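Local structure of MgGH51 (Meripilus giganteus, 6ZQ1) at residues A[21-26]-A[259-264]; A[225-230]-A[272-277]; A[400-405]-A[429-434]. The protein probably hydrolyses terminal alpha-L-arabinofuranosyl residues from arabinose-containing polysaccharides, as an alpha-L-arabinofuranosidase of glycoside hydrolase family 51. All coordinates share one frame; numbering follows the deposited sequence.

Interaction 1: A[21-26]-A[259-264]; sequences MFEDIN and GDWGYV. With EDG (1,4-dideoxy-1,4-imino-L-arabinitol), chain F.
Trp261 meets three residues in a row, Glu23, Asp24 and Ile25. Its indole NE1 donates a nearly straight hydrogen bond to Glu23 OE1 (2.9 Å, N-H...O angle 165°). The acceptor lies close to the indole plane, but the N-H arrives from above the carboxylate, whose plane stands 80° from the ring. Asn232 N also binds this OE1. The other oxygen, Glu23 OE2, accepts a hydrogen bond from O3' of the bound iminosugar (2.6 Å). Trp261 CZ2 edges up to the same ligand oxygen, O3', at 3.4 Å. The backbone O of Asp24 approaches Trp261 CD1 at 3.4 Å. Ile25 lies over one face of the indole. Its CG1 is anti to the backbone N (chi1 -176°) and its chain is extended, which carries CD1 across to a CH-pi contact 3.6 Å from the centroid of the six-membered ring of Trp261. With an alanine in place of Trp261, Glu23 OE1 would lose its indole donor and Ile25 CD1 the ring face it packs on, and the carboxylate would probably be less firmly held against O3'. Both segments are loops. Residues 21-26 follow the first strand of a (beta/alpha)8 barrel, at the end of the strands where such barrels keep their substrate site. The OH of Tyr263 donates to Asp24 OD1 (2.6 Å), again from above the carboxylate plane. His27 N also bonds to this hydroxyl, and the His27 ring stacks on the phenol. Asp24 OD2 is bound by Asp30 N. Tyr263 O closes its own loop by accepting from Gly259 N (3.1 Å).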
loop_
_atom_site.group_PDB
_atom_site.type_symbol
_atom_site.label_atom_id
_atom_site.label_comp_id
_atom_site.label_asym_id
_atom_site.label_seq_id
_atom_site.Cartn_x
_atom_site.Cartn_y
_atom_site.Cartn_z
ATOM N N MET A 21 2.622 0.623 5.915
ATOM C CA MET A 21 3.802 0.382 5.037
ATOM C C MET A 21 3.296 -0.053 3.671
ATOM O O MET A 21 2.620 -1.090 3.576
ATOM C CB MET A 21 4.699 -0.719 5.618
ATOM C CG MET A 21 5.948 -1.018 4.785
ATOM S SD MET A 21 5.692 -2.242 3.504
ATOM C CE MET A 21 7.228 -2.119 2.611
ATOM N N PHE A 22 3.713 0.664 2.632
ATOM C CA PHE A 22 3.285 0.391 1.262
ATOM C C PHE A 22 4.459 0.228 0.297
ATOM O O PHE A 22 5.444 0.969 0.297
ATOM C CB PHE A 22 2.371 1.492 0.751
ATOM C CG PHE A 22 1.731 1.110 -0.542
ATOM C CD1 PHE A 22 0.550 0.386 -0.575
ATOM C CD2 PHE A 22 2.282 1.522 -1.746
ATOM C CE1 PHE A 22 -0.065 0.071 -1.779
ATOM C CE2 PHE A 22 1.681 1.159 -2.941
ATOM C CZ PHE A 22 0.515 0.444 -2.958
ATOM N N GLU A 23 4.317 -0.788 -0.534
ATOM C CA GLU A 23 5.016 -0.949 -1.826
ATOM C C GLU A 23 4.035 -1.643 -2.754
ATOM O O GLU A 23 3.041 -2.211 -2.265
ATOM C CB GLU A 23 6.318 -1.720 -1.658
ATOM C CG GLU A 23 6.075 -3.170 -1.392
ATOM C CD GLU A 23 7.330 -3.993 -1.186
ATOM O OE1 GLU A 23 8.245 -3.956 -2.056
ATOM O OE2 GLU A 23 7.343 -4.737 -0.195
ATOM N N ASP A 24 4.270 -1.571 -4.059
ATOM C CA ASP A 24 3.503 -2.357 -5.056
ATOM C C ASP A 24 4.010 -3.804 -4.978
ATOM O O ASP A 24 5.056 -4.092 -5.590
ATOM C CB ASP A 24 3.656 -1.789 -6.463
ATOM C CG ASP A 24 2.451 -2.173 -7.316
ATOM O OD1 ASP A 24 1.895 -3.256 -7.044
ATOM O OD2 ASP A 24 2.000 -1.359 -8.176
ATOM N N ILE A 25 3.303 -4.617 -4.202
ATOM C CA ILE A 25 3.541 -6.078 -3.970
ATOM C C ILE A 25 2.167 -6.750 -3.988
ATOM O O ILE A 25 1.192 -6.093 -3.550
ATOM C CB ILE A 25 4.284 -6.335 -2.652
ATOM C CG1 ILE A 25 4.612 -7.826 -2.456
ATOM C CG2 ILE A 25 3.531 -5.761 -1.468
ATOM C CD1 ILE A 25 5.485 -8.100 -1.238
ATOM N N ASN A 26 2.047 -7.985 -4.497
ATOM C CA ASN A 26 0.758 -8.709 -4.590
ATOM C C ASN A 26 -0.262 -7.833 -5.360
ATOM O O ASN A 26 -1.445 -7.842 -4.999
ATOM C CB ASN A 26 0.149 -8.977 -3.203
ATOM C CG ASN A 26 1.085 -9.603 -2.188
ATOM O OD1 ASN A 26 1.800 -10.544 -2.534
ATOM N ND2 ASN A 26 1.037 -9.119 -0.959
ATOM N N GLY A 259 9.037 -3.910 -11.778
ATOM C CA GLY A 259 9.084 -3.865 -10.323
ATOM C C GLY A 259 9.810 -5.115 -9.801
ATOM O O GLY A 259 10.345 -5.887 -10.621
ATOM N N ASP A 260 9.799 -5.301 -8.507
ATOM C CA ASP A 260 10.663 -6.309 -7.815
ATOM C C ASP A 260 9.820 -7.506 -7.379
ATOM O O ASP A 260 10.350 -8.407 -6.592
ATOM C CB ASP A 260 11.462 -5.544 -6.774
ATOM C CG ASP A 260 12.340 -4.514 -7.485
ATOM O OD1 ASP A 260 13.245 -4.922 -8.272
ATOM O OD2 ASP A 260 12.062 -3.317 -7.337
ATOM N N TRP A 261 8.614 -7.655 -7.930
ATOM C CA TRP A 261 7.716 -8.756 -7.498
ATOM C C TRP A 261 7.103 -9.480 -8.696
ATOM O O TRP A 261 6.053 -10.120 -8.535
ATOM C CB TRP A 261 6.687 -8.231 -6.483
ATOM C CG TRP A 261 7.313 -7.737 -5.220
ATOM C CD1 TRP A 261 7.440 -6.445 -4.785
ATOM C CD2 TRP A 261 7.877 -8.550 -4.185
ATOM N NE1 TRP A 261 8.068 -6.405 -3.568
ATOM C CE2 TRP A 261 8.322 -7.685 -3.166
ATOM C CE3 TRP A 261 8.013 -9.926 -4.017
ATOM C CZ2 TRP A 261 8.939 -8.139 -2.012
ATOM C CZ3 TRP A 261 8.608 -10.382 -2.866
ATOM C CH2 TRP A 261 9.080 -9.508 -1.884
ATOM N N GLY A 262 7.789 -9.461 -9.840
ATOM C CA GLY A 262 7.493 -10.320 -10.990
ATOM C C GLY A 262 6.660 -9.617 -12.042
ATOM O O GLY A 262 6.344 -10.283 -13.010
ATOM N N TYR A 263 6.294 -8.333 -11.872
ATOM C CA TYR A 263 5.390 -7.669 -12.842
ATOM C C TYR A 263 5.811 -6.230 -13.090
ATOM O O TYR A 263 6.449 -5.580 -12.254
ATOM C CB TYR A 263 3.928 -7.759 -12.379
ATOM C CG TYR A 263 3.610 -7.184 -11.017
ATOM C CD1 TYR A 263 3.278 -5.849 -10.835
ATOM C CD2 TYR A 263 3.631 -7.982 -9.880
ATOM C CE1 TYR A 263 2.950 -5.337 -9.575
ATOM C CE2 TYR A 263 3.354 -7.465 -8.621
ATOM C CZ TYR A 263 2.967 -6.150 -8.451
ATOM O OH TYR A 263 2.651 -5.720 -7.182
ATOM N N VAL A 264 5.396 -5.759 -14.260
ATOM C CA VAL A 264 5.561 -4.343 -14.693
ATOM C C VAL A 264 4.698 -3.436 -13.815
ATOM O O VAL A 264 3.537 -3.761 -13.588
ATOM C CB VAL A 264 5.238 -4.194 -16.181
ATOM C CG1 VAL A 264 5.258 -2.714 -16.623
ATOM C CG2 VAL A 264 6.205 -5.053 -17.019
HETATM O "O2'" EDG F . 11.680 -4.766 2.601
HETATM C "C2'" EDG F . 11.229 -6.007 2.123
HETATM C "C1'" EDG F . 11.343 -7.094 3.193
HETATM N "N4'" EDG F . 9.991 -7.644 3.267
HETATM C "C3'" EDG F . 9.753 -5.977 1.680
HETATM O "O3'" EDG F . 9.671 -5.697 0.278
HETATM C "C4'" EDG F . 9.259 -7.392 2.008
HETATM C "C5'" EDG F . 7.742 -7.530 2.088
HETATM O "O5'" EDG F . 7.163 -6.690 3.074
#

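Interaction 2: A[225-230]-A[272-277]; sequences FRFPGG and LEYLQF. With EDG (1,4-dideoxy-1,4-imino-L-arabinitol), chain F.
Tyr274 leans from its helix onto Phe227 and Phe225 of the neighbouring strand. Its CB starts 3.8 Å from Phe227 CE2. Next, Tyr274 CG meets Phe227 CD2 at 3.6 Å. That same CD2 sits over the centre of the tyrosine ring, so CD1 and CD2 of Tyr274 are in contact with it too. The two side chains slide past each other in opposite directions, with ring planes 40° apart. On the CD1 side the tyrosine turns to a second partner. Tyr274 CD1 is 3.8 Å from Phe225 CE1, and Tyr274 CE1 touches the same Phe225 CE1. At the tip, Tyr274 OH reaches Pro228 CB at 4.3 Å, a loose contact just past the strand. One helical turn on, Phe277 has CG anti to its backbone N (chi1 -178°), which swings the ring across to Phe225, its CE2 edge 3.9 Å from Phe225 CE2. This is an offset edge-to-face pair, the edge of Phe277 toward the face of Phe225, with centroids 5.9 Å apart. Phe278 also meets both phenylalanines of the strand. Arg226, between them in sequence, forms salt bridges with Glu347 and Glu429. The axes of strand 225-227 and helix 272-277 run nearly antiparallel and approach to 10.8 Å. Helix 271-281 links strand 224-227 to its parallel neighbour 284-289. This is the beta-alpha-beta crossover of a (beta/alpha)8 barrel, with aromatic residues filling the layer between strand and helix.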
loop_
_atom_site.group_PDB
_atom_site.type_symbol
_atom_site.label_atom_id
_atom_site.label_comp_id
_atom_site.label_asym_id
_atom_site.label_seq_id
_atom_site.Cartn_x
_atom_site.Cartn_y
_atom_site.Cartn_z
ATOM N N PHE A 225 2.338 6.981 6.292
ATOM C CA PHE A 225 2.438 6.045 5.158
ATOM C C PHE A 225 3.888 5.959 4.664
ATOM O O PHE A 225 4.427 6.947 4.119
ATOM C CB PHE A 225 1.512 6.566 4.067
ATOM C CG PHE A 225 1.151 5.611 2.966
ATOM C CD1 PHE A 225 1.948 5.488 1.849
ATOM C CD2 PHE A 225 -0.072 4.949 2.990
ATOM C CE1 PHE A 225 1.541 4.693 0.783
ATOM C CE2 PHE A 225 -0.469 4.145 1.929
ATOM C CZ PHE A 225 0.337 4.031 0.819
ATOM N N ARG A 226 4.534 4.829 4.913
ATOM C CA ARG A 226 5.920 4.534 4.449
ATOM C C ARG A 226 5.862 4.032 2.998
ATOM O O ARG A 226 5.038 3.154 2.705
ATOM C CB ARG A 226 6.580 3.485 5.353
ATOM C CG ARG A 226 8.024 3.169 4.987
ATOM C CD ARG A 226 8.434 1.823 5.587
ATOM N NE ARG A 226 9.769 1.475 5.153
ATOM C CZ ARG A 226 10.232 0.231 4.958
ATOM N NH1 ARG A 226 9.472 -0.832 5.197
ATOM N NH2 ARG A 226 11.466 0.084 4.506
ATOM N N PHE A 227 6.604 4.670 2.087
ATOM C CA PHE A 227 6.564 4.375 0.635
ATOM C C PHE A 227 7.822 4.940 -0.028
ATOM O O PHE A 227 8.521 5.751 0.583
ATOM C CB PHE A 227 5.305 4.991 0.039
ATOM C CG PHE A 227 5.509 6.444 -0.284
ATOM C CD1 PHE A 227 5.663 7.358 0.741
ATOM C CD2 PHE A 227 5.553 6.876 -1.592
ATOM C CE1 PHE A 227 5.877 8.696 0.445
ATOM C CE2 PHE A 227 5.723 8.217 -1.884
ATOM C CZ PHE A 227 5.904 9.116 -0.864
ATOM N N PRO A 228 8.155 4.559 -1.284
ATOM C CA PRO A 228 7.456 3.516 -2.032
ATOM C C PRO A 228 7.991 2.081 -1.914
ATOM O O PRO A 228 7.571 1.261 -2.693
ATOM C CB PRO A 228 7.628 4.022 -3.450
ATOM C CG PRO A 228 9.051 4.562 -3.442
ATOM C CD PRO A 228 9.138 5.278 -2.122
ATOM N N GLY A 229 8.777 1.807 -0.888
ATOM C CA GLY A 229 9.192 0.430 -0.513
ATOM C C GLY A 229 10.259 0.519 0.550
ATOM O O GLY A 229 10.728 1.619 0.837
ATOM N N GLY A 230 10.660 -0.621 1.131
ATOM C CA GLY A 230 10.356 -1.915 0.562
ATOM C C GLY A 230 11.212 -2.262 -0.654
ATOM O O GLY A 230 11.836 -1.332 -1.277
ATOM N N LEU A 272 2.847 12.172 -6.902
ATOM C CA LEU A 272 1.770 13.137 -6.595
ATOM C C LEU A 272 0.489 12.424 -6.126
ATOM O O LEU A 272 -0.158 12.925 -5.197
ATOM C CB LEU A 272 1.506 14.054 -7.798
ATOM C CG LEU A 272 0.551 15.215 -7.501
ATOM C CD1 LEU A 272 1.138 16.170 -6.489
ATOM C CD2 LEU A 272 0.271 15.991 -8.758
ATOM N N GLU A 273 0.108 11.300 -6.714
ATOM C CA GLU A 273 -1.080 10.554 -6.258
ATOM C C GLU A 273 -0.824 10.029 -4.826
ATOM O O GLU A 273 -1.747 10.071 -4.018
ATOM C CB GLU A 273 -1.404 9.384 -7.191
ATOM C CG GLU A 273 -1.772 9.798 -8.596
ATOM C CD GLU A 273 -0.650 10.150 -9.561
ATOM O OE1 GLU A 273 0.516 9.732 -9.338
ATOM O OE2 GLU A 273 -0.961 10.842 -10.546
ATOM N N TYR A 274 0.377 9.585 -4.500
ATOM C CA TYR A 274 0.712 9.215 -3.084
ATOM C C TYR A 274 0.426 10.411 -2.160
ATOM O O TYR A 274 -0.324 10.305 -1.169
ATOM C CB TYR A 274 2.168 8.779 -2.965
ATOM C CG TYR A 274 2.460 7.357 -3.390
ATOM C CD1 TYR A 274 1.965 6.298 -2.665
ATOM C CD2 TYR A 274 3.315 7.064 -4.445
ATOM C CE1 TYR A 274 2.247 4.988 -3.012
ATOM C CE2 TYR A 274 3.615 5.757 -4.806
ATOM C CZ TYR A 274 3.087 4.711 -4.076
ATOM O OH TYR A 274 3.423 3.415 -4.379
ATOM N N LEU A 275 0.985 11.575 -2.505
ATOM C CA LEU A 275 0.982 12.756 -1.608
ATOM C C LEU A 275 -0.467 13.232 -1.490
ATOM O O LEU A 275 -0.868 13.602 -0.365
ATOM C CB LEU A 275 1.928 13.835 -2.154
ATOM C CG LEU A 275 3.416 13.481 -2.104
ATOM C CD1 LEU A 275 4.233 14.439 -2.965
ATOM C CD2 LEU A 275 3.940 13.420 -0.675
ATOM N N GLN A 276 -1.237 13.182 -2.579
ATOM C CA GLN A 276 -2.662 13.599 -2.550
ATOM C C GLN A 276 -3.424 12.664 -1.607
ATOM O O GLN A 276 -4.235 13.175 -0.785
ATOM C CB GLN A 276 -3.250 13.708 -3.959
ATOM C CG GLN A 276 -4.584 14.439 -3.968
ATOM C CD GLN A 276 -4.554 15.824 -3.347
ATOM O OE1 GLN A 276 -3.871 16.722 -3.830
ATOM N NE2 GLN A 276 -5.329 16.024 -2.289
ATOM N N PHE A 277 -3.142 11.365 -1.640
ATOM C CA PHE A 277 -3.813 10.412 -0.727
ATOM C C PHE A 277 -3.526 10.769 0.738
ATOM O O PHE A 277 -4.444 10.602 1.629
ATOM C CB PHE A 277 -3.346 8.987 -1.006
ATOM C CG PHE A 277 -3.996 7.924 -0.182
ATOM C CD1 PHE A 277 -5.374 7.848 -0.051
ATOM C CD2 PHE A 277 -3.217 6.938 0.410
ATOM C CE1 PHE A 277 -5.963 6.836 0.681
ATOM C CE2 PHE A 277 -3.811 5.925 1.143
ATOM C CZ PHE A 277 -5.179 5.854 1.246
HETATM O "O2'" EDG F . 11.680 -4.766 2.601
HETATM C "C2'" EDG F . 11.229 -6.007 2.123
HETATM C "C1'" EDG F . 11.343 -7.094 3.193
HETATM N "N4'" EDG F . 9.991 -7.644 3.267
HETATM C "C3'" EDG F . 9.753 -5.977 1.680
HETATM O "O3'" EDG F . 9.671 -5.697 0.278
HETATM C "C4'" EDG F . 9.259 -7.392 2.008
HETATM C "C5'" EDG F . 7.742 -7.530 2.088
HETATM O "O5'" EDG F . 7.163 -6.690 3.074
#

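Interaction 3: A[400-405]-A[429-434]. With EDG (1,4-dideoxy-1,4-imino-L-arabinitol), chain F.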
loop_
_atom_site.group_PDB
_atom_site.type_symbol
_atom_site.label_atom_id
_atom_site.label_comp_id
_atom_site.label_asym_id
_atom_site.label_seq_id
_atom_site.Cartn_x
_atom_site.Cartn_y
_atom_site.Cartn_z
ATOM N N HIS A 400 12.927 -4.282 11.081
ATOM C CA HIS A 400 11.975 -5.195 10.426
ATOM C C HIS A 400 11.995 -6.541 11.149
ATOM O O HIS A 400 13.122 -6.996 11.420
ATOM C CB HIS A 400 12.340 -5.419 8.966
ATOM C CG HIS A 400 12.246 -4.185 8.131
ATOM N ND1 HIS A 400 12.656 -4.137 6.824
ATOM C CD2 HIS A 400 11.871 -2.940 8.459
ATOM C CE1 HIS A 400 12.476 -2.908 6.356
ATOM N NE2 HIS A 400 12.036 -2.162 7.333
ATOM N N VAL A 401 10.838 -7.153 11.404
ATOM C CA VAL A 401 10.826 -8.558 11.957
ATOM C C VAL A 401 9.623 -9.351 11.426
ATOM O O VAL A 401 8.490 -8.876 11.518
ATOM C CB VAL A 401 10.953 -8.614 13.477
ATOM C CG1 VAL A 401 9.765 -7.991 14.189
ATOM C CG2 VAL A 401 11.211 -10.061 13.978
ATOM N N TYR A 402 9.897 -10.556 10.931
ATOM C CA TYR A 402 8.921 -11.572 10.509
ATOM C C TYR A 402 9.190 -12.797 11.373
ATOM O O TYR A 402 10.316 -13.266 11.309
ATOM C CB TYR A 402 9.037 -11.838 9.016
ATOM C CG TYR A 402 8.689 -10.617 8.184
ATOM C CD1 TYR A 402 7.376 -10.284 7.925
ATOM C CD2 TYR A 402 9.680 -9.801 7.669
ATOM C CE1 TYR A 402 7.037 -9.172 7.149
ATOM C CE2 TYR A 402 9.353 -8.684 6.894
ATOM C CZ TYR A 402 8.028 -8.383 6.631
ATOM O OH TYR A 402 7.700 -7.307 5.863
ATOM N N GLN A 403 8.209 -13.215 12.162
ATOM C CA GLN A 403 8.418 -14.285 13.172
ATOM C C GLN A 403 7.106 -14.981 13.527
ATOM O O GLN A 403 6.061 -14.725 12.888
ATOM C CB GLN A 403 9.093 -13.656 14.391
ATOM C CG GLN A 403 10.592 -13.908 14.468
ATOM C CD GLN A 403 10.911 -15.333 14.860
ATOM O OE1 GLN A 403 10.028 -16.129 15.212
ATOM N NE2 GLN A 403 12.179 -15.682 14.743
ATOM N N THR A 404 7.168 -15.948 14.451
ATOM C CA THR A 404 5.990 -16.721 14.874
ATOM C C THR A 404 5.127 -15.844 15.778
ATOM O O THR A 404 5.625 -14.916 16.417
ATOM C CB THR A 404 6.379 -18.032 15.596
ATOM O OG1 THR A 404 6.988 -17.680 16.832
ATOM C CG2 THR A 404 7.329 -18.898 14.811
ATOM N N PRO A 405 3.803 -16.107 15.860
ATOM C CA PRO A 405 2.934 -15.415 16.819
ATOM C C PRO A 405 3.509 -15.474 18.246
ATOM O O PRO A 405 3.531 -14.466 18.935
ATOM C CB PRO A 405 1.608 -16.198 16.701
ATOM C CG PRO A 405 1.594 -16.726 15.287
ATOM C CD PRO A 405 3.050 -17.047 15.005
ATOM N N GLU A 429 8.389 -2.714 9.306
ATOM C CA GLU A 429 7.735 -3.919 8.811
ATOM C C GLU A 429 7.744 -4.932 9.961
ATOM O O GLU A 429 8.829 -5.175 10.487
ATOM C CB GLU A 429 8.497 -4.603 7.667
ATOM C CG GLU A 429 8.695 -3.713 6.437
ATOM C CD GLU A 429 9.539 -4.355 5.344
ATOM O OE1 GLU A 429 9.687 -5.639 5.324
ATOM O OE2 GLU A 429 10.048 -3.601 4.504
ATOM N N TYR A 430 6.567 -5.396 10.359
ATOM C CA TYR A 430 6.446 -6.598 11.227
ATOM C C TYR A 430 5.169 -7.338 10.888
ATOM O O TYR A 430 4.172 -6.718 10.454
ATOM C CB TYR A 430 6.517 -6.202 12.704
ATOM C CG TYR A 430 5.373 -5.386 13.224
ATOM C CD1 TYR A 430 5.240 -4.055 12.900
ATOM C CD2 TYR A 430 4.433 -5.935 14.070
ATOM C CE1 TYR A 430 4.217 -3.293 13.428
ATOM C CE2 TYR A 430 3.377 -5.204 14.556
ATOM C CZ TYR A 430 3.247 -3.870 14.216
ATOM O OH TYR A 430 2.224 -3.149 14.774
ATOM N N ALA A 431 5.179 -8.649 11.176
ATOM C CA ALA A 431 4.048 -9.563 11.005
ATOM C C ALA A 431 4.447 -10.918 11.600
ATOM O O ALA A 431 5.612 -11.291 11.468
ATOM C CB ALA A 431 3.675 -9.727 9.543
ATOM N N ALA A 432 3.500 -11.590 12.229
ATOM C CA ALA A 432 3.627 -13.016 12.593
ATOM C C ALA A 432 3.219 -13.788 11.345
ATOM O O ALA A 432 2.062 -13.652 10.929
ATOM C CB ALA A 432 2.794 -13.299 13.784
ATOM N N ILE A 433 4.148 -14.517 10.728
ATOM C CA ILE A 433 3.924 -14.993 9.332
ATOM C C ILE A 433 3.774 -16.500 9.257
ATOM O O ILE A 433 3.395 -16.975 8.182
ATOM C CB ILE A 433 5.029 -14.526 8.371
ATOM C CG1 ILE A 433 6.403 -15.093 8.723
ATOM C CG2 ILE A 433 5.006 -13.022 8.279
ATOM C CD1 ILE A 433 7.311 -15.114 7.506
ATOM N N SER A 434 4.085 -17.209 10.331
ATOM C CA SER A 434 4.200 -18.683 10.257
ATOM C C SER A 434 4.147 -19.218 11.680
ATOM O O SER A 434 4.612 -18.539 12.586
ATOM C CB SER A 434 5.494 -19.111 9.547
ATOM O OG SER A 434 5.779 -20.516 9.779
HETATM O "O2'" EDG F . 11.680 -4.766 2.601
HETATM C "C2'" EDG F . 11.229 -6.007 2.123
HETATM C "C1'" EDG F . 11.343 -7.094 3.193
HETATM N "N4'" EDG F . 9.991 -7.644 3.267
HETATM C "C3'" EDG F . 9.753 -5.977 1.680
HETATM O "O3'" EDG F . 9.671 -5.697 0.278
HETATM C "C4'" EDG F . 9.259 -7.392 2.008
HETATM C "C5'" EDG F . 7.742 -7.530 2.088
HETATM O "O5'" EDG F . 7.163 -6.690 3.074
#
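Tyr402 OH sits between two partners. It donates to Glu429 OE1 (2.6 Å) and accepts from O5' of the bound iminosugar (2.9 Å). The segments are neighbouring parallel strands of a (beta/alpha)8 barrel, joined in a beta-alpha-beta unit through helix 405-410. Tyr402 and Glu429 stand at the ligand-binding end. The phenol meets OE1 on its anti side, 33° out of the carboxylate plane. Glu429 OE2 accepts from the ligand O2' (2.8 Å) and forms a salt bridge with Arg226, so both carboxylate oxygens are held. The extended Glu429 chain (chi2 176°) crosses one face of the His400 ring. Its CG makes a CH-pi contact over that face, 3.7 Å from the His400 ring centroid, and the carboxylate stacks on the ring with planes 20° apart. Glu351 and Asp398 hold the two imidazole nitrogens. Away from the ligand, Ile433 CG2 comes at the edge of the phenol ring, near its plane, 3.6 Å from Tyr402 CD1. Between the backbones, Val401 N donates to Glu429 O (3.0 Å), while Ala431 N to Val401 O and Gln403 N to Ala431 O are weak. At the far end Gln403 serves twice. Its side-chain OE1 accepts from Thr404 N, and its backbone O accepts from Ile433 N at 2.9 Å.

In the fold
All three contacts reach the same iminosugar in one barrel. Centres of interactions 1 and 2 lie about 13 Å apart, of 1 and 3 about 19 Å, of 2 and 3 about 23 Å. Along the chain the segments of interactions 1 and 2 alternate, and interaction 3 follows both. Strands 20-21 and 224-227 are neighbours in the parallel sheet, and Phe22 N probably bonds to Arg226 O (2.8 Å). Strands 396-403 and 424-432 share this sheet. Arg226 NH1 of interaction 2 forms a salt bridge with Glu429 OE2 of interaction 3 (2.9 Å). Residues far apart in sequence thus share one ligand: interactions 1 and 3 bond to its hydroxyls, and interaction 2 touches it at Gly230.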